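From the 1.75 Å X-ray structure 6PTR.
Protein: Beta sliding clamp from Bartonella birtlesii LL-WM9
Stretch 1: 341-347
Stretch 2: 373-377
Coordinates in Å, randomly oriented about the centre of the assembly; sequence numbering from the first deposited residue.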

ATOM      1  N   ASP C 341     -20.262   6.093  -1.309  1.00 23.60           N
ATOM      2  CA  ASP C 341     -20.456   4.779  -0.696  1.00 24.84           C
ATOM      3  C   ASP C 341     -21.766   4.154  -1.159  1.00 22.10           C
ATOM      4  O   ASP C 341     -21.797   2.989  -1.579  1.00 24.44           O
ATOM      5  CB  ASP C 341     -20.437   4.883   0.835  1.00 28.22           C
ATOM      6  CG  ASP C 341     -19.071   5.225   1.397  1.00 31.82           C
ATOM      7  OD1 ASP C 341     -18.039   5.007   0.712  1.00 29.06           O
ATOM      8  OD2 ASP C 341     -19.035   5.692   2.555  1.00 28.82           O
ATOM      9  N   ILE C 342     -22.861   4.917  -1.106  1.00 20.38           N
ATOM     10  CA  ILE C 342     -24.156   4.343  -1.448  1.00 25.79           C
ATOM     11  C   ILE C 342     -24.271   4.125  -2.952  1.00 25.92           C
ATOM     12  O   ILE C 342     -24.789   3.095  -3.403  1.00 22.44           O
ATOM     13  CB  ILE C 342     -25.276   5.233  -0.893  1.00 20.19           C
ATOM     14  CG1 ILE C 342     -25.242   5.174   0.633  1.00 20.79           C
ATOM     15  CG2 ILE C 342     -26.629   4.777  -1.428  1.00 19.83           C
ATOM     16  CD1 ILE C 342     -26.059   6.308   1.295  1.00 24.10           C
ATOM     17  N   ALA C 343     -23.770   5.070  -3.757  1.00 22.83           N
ATOM     18  CA  ALA C 343     -23.754   4.837  -5.202  1.00 25.79           C
ATOM     19  C   ALA C 343     -23.013   3.548  -5.537  1.00 28.72           C
ATOM     20  O   ALA C 343     -23.430   2.790  -6.427  1.00 27.38           O
ATOM     21  CB  ALA C 343     -23.121   6.031  -5.920  1.00 26.73           C
ATOM     22  N   GLY C 344     -21.917   3.279  -4.824  1.00 26.91           N
ATOM     23  CA  GLY C 344     -21.182   2.032  -5.007  1.00 24.43           C
ATOM     24  C   GLY C 344     -21.946   0.780  -4.640  1.00 30.54           C
ATOM     25  O   GLY C 344     -21.584  -0.305  -5.099  1.00 30.95           O
ATOM     26  N   GLN C 345     -22.998   0.892  -3.820  1.00 33.65           N
ATOM     27  CA  GLN C 345     -23.796  -0.283  -3.466  1.00 31.71           C
ATOM     28  C   GLN C 345     -24.722  -0.729  -4.582  1.00 30.24           C
ATOM     29  O   GLN C 345     -25.126  -1.896  -4.614  1.00 30.27           O
ATOM     30  CB  GLN C 345     -24.648   0.001  -2.228  1.00 27.46           C
ATOM     31  CG  GLN C 345     -23.823   0.212  -0.993  1.00 30.70           C
ATOM     32  CD  GLN C 345     -23.189  -1.067  -0.549  1.00 31.74           C
ATOM     33  OE1 GLN C 345     -21.983  -1.252  -0.667  1.00 34.98           O
ATOM     34  NE2 GLN C 345     -24.012  -1.982  -0.038  1.00 31.15           N
ATOM     35  N   LEU C 346     -25.093   0.189  -5.467  1.00 29.32           N
ATOM     36  CA  LEU C 346     -26.125  -0.046  -6.450  1.00 30.90           C
ATOM     37  C   LEU C 346     -25.531  -0.674  -7.694  1.00 29.64           C
ATOM     38  O   LEU C 346     -24.355  -0.490  -8.004  1.00 40.38           O
ATOM     39  CB  LEU C 346     -26.804   1.274  -6.802  1.00 28.91           C
ATOM     40  CG  LEU C 346     -27.313   2.052  -5.593  1.00 32.10           C
ATOM     41  CD1 LEU C 346     -27.899   3.396  -6.039  1.00 29.36           C
ATOM     42  CD2 LEU C 346     -28.342   1.217  -4.848  1.00 37.06           C
ATOM     43  N   SER C 347     -26.361  -1.415  -8.415  1.00 33.91           N
ATOM     44  CA  SER C 347     -25.902  -2.120  -9.594  1.00 40.05           C
ATOM     45  C   SER C 347     -26.523  -1.612 -10.884  1.00 45.43           C
ATOM     46  O   SER C 347     -26.107  -2.050 -11.962  1.00 52.79           O
ATOM     47  CB  SER C 347     -26.191  -3.620  -9.451  1.00 42.74           C
ATOM     48  OG  SER C 347     -27.587  -3.860  -9.376  1.00 48.16           O
ATOM     49  N   LEU C 373     -32.669  -1.113   0.811  1.00 23.46           N
ATOM     50  CA  LEU C 373     -32.789   0.335   0.736  1.00 21.64           C
ATOM     51  C   LEU C 373     -31.684   0.964   1.564  1.00 24.20           C
ATOM     52  O   LEU C 373     -31.151   0.355   2.497  1.00 23.23           O
ATOM     53  CB  LEU C 373     -34.157   0.833   1.214  1.00 25.72           C
ATOM     54  CG  LEU C 373     -34.627   0.527   2.639  1.00 27.24           C
ATOM     55  CD1 LEU C 373     -34.125   1.585   3.641  1.00 22.34           C
ATOM     56  CD2 LEU C 373     -36.159   0.393   2.696  1.00 31.41           C
ATOM     57  N   TYR C 374     -31.367   2.204   1.228  1.00 19.55           N
ATOM     58  CA  TYR C 374     -30.397   2.965   1.981  1.00 18.20           C
ATOM     59  C   TYR C 374     -31.031   4.277   2.414  1.00 20.01           C
ATOM     60  O   TYR C 374     -31.908   4.824   1.735  1.00 21.45           O
ATOM     61  CB  TYR C 374     -29.138   3.226   1.151  1.00 23.71           C
ATOM     62  CG  TYR C 374     -28.563   1.942   0.658  1.00 20.83           C
ATOM     63  CD1 TYR C 374     -27.813   1.139   1.518  1.00 25.66           C
ATOM     64  CD2 TYR C 374     -28.820   1.485  -0.633  1.00 19.84           C
ATOM     65  CE1 TYR C 374     -27.304  -0.063   1.102  1.00 26.17           C
ATOM     66  CE2 TYR C 374     -28.305   0.262  -1.070  1.00 23.52           C
ATOM     67  CZ  TYR C 374     -27.555  -0.504  -0.187  1.00 29.96           C
ATOM     68  OH  TYR C 374     -27.051  -1.704  -0.602  1.00 31.13           O
ATOM     69  N   VAL C 375     -30.597   4.767   3.563  1.00 16.84           N
ATOM     70  CA  VAL C 375     -31.018   6.072   4.051  1.00 16.12           C
ATOM     71  C   VAL C 375     -29.772   6.915   4.299  1.00 17.91           C
ATOM     72  O   VAL C 375     -28.768   6.428   4.830  1.00 18.02           O
ATOM     73  CB  VAL C 375     -31.866   5.938   5.331  1.00 16.70           C
ATOM     74  CG1 VAL C 375     -32.383   7.309   5.775  1.00 18.01           C
ATOM     75  CG2 VAL C 375     -33.013   4.984   5.125  1.00 18.17           C
ATOM     76  N   LEU C 376     -29.835   8.184   3.916  1.00 15.97           N
ATOM     77  CA  LEU C 376     -28.692   9.063   4.142  1.00 17.29           C
ATOM     78  C   LEU C 376     -29.175  10.399   4.686  1.00 14.78           C
ATOM     79  O   LEU C 376     -30.052  11.041   4.093  1.00 15.81           O
ATOM     80  CB  LEU C 376     -27.912   9.277   2.847  1.00 15.61           C
ATOM     81  CG  LEU C 376     -26.689  10.187   2.974  1.00 18.16           C
ATOM     82  CD1 LEU C 376     -25.672   9.564   3.911  1.00 15.77           C
ATOM     83  CD2 LEU C 376     -26.101  10.424   1.591  1.00 19.75           C
ATOM     84  N   MET C 377     -28.587  10.819   5.822  1.00 14.62           N
ATOM     85  CA  MET C 377     -28.939  12.112   6.404  1.00 15.03           C
ATOM     86  C   MET C 377     -28.239  13.233   5.642  1.00 14.85           C
ATOM     87  O   MET C 377     -27.065  13.112   5.301  1.00 16.79           O
ATOM     88  CB  MET C 377     -28.522  12.171   7.878  1.00 14.11           C
ATOM     89  CG  MET C 377     -29.220  13.302   8.686  1.00 14.52           C
ATOM     90  SD  MET C 377     -31.001  13.010   8.755  1.00 17.20           S
ATOM     91  CE  MET C 377     -31.521  14.475   9.631  1.00 20.14           C
TER
HETATM   92  O   HOH W   1     -27.553  -2.520  -3.204  1.00 34.73           O

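A helix that began earlier in the chain, and runs through Asp 341, packs against a strand that includes residues 373-376 of the same chain. The two elements run nearly antiparallel, at 170° between their N-to-C directions, and their axes approach to 10.1 Å, a spacing that leaves the gap to be filled by side chains. Together the stretches bury 261 Å², and Tyr 374 contributes the largest share.

Asp 341 itself does not reach the strand. The first contact comes from Ile 342, whose CA lies 7.3 Å from the CA of Tyr 374, the closest such pair. Its CA-to-CB bond points toward the strand, and the side chain bridges two strand residues: Ile 342 CG2 lies 3.9 Å from Tyr 374 CB, while Ile 342 CD1 lies 3.8 Å from Leu 376 CB. Both are apolar contacts between buried residues. The alternation of the strand explains the spacing of these partners, since Tyr 374 and Leu 376 point toward the helix whereas Leu 373 and Val 375 point away.

Ala 343 and Gly 344 make no contact with the strand. One turn on from Asp 341, Gln 345 again points toward it, and its side chain, with chi1 and chi2 both m, delivers the one direct hydrogen bond across the stretches: Gln 345 NE2 donates to Tyr 374 OH at 3.1 Å, with an N-H...acceptor angle of 156°. A water reinforces this link, donating to Gln 345 O at 2.9 Å and hydrogen bonding to Tyr 374 OH at 2.8 Å. The phenol oxygen, at the end of an otherwise apolar ring, is thus tied to both side chain and backbone of Gln 345.

Leu 346 sets off sideways, but its end comes nearer, placing Leu 346 CD2 3.9 Å from Tyr 374 CE2 in a further apolar contact. Ser 347 lies beyond reach of the strand.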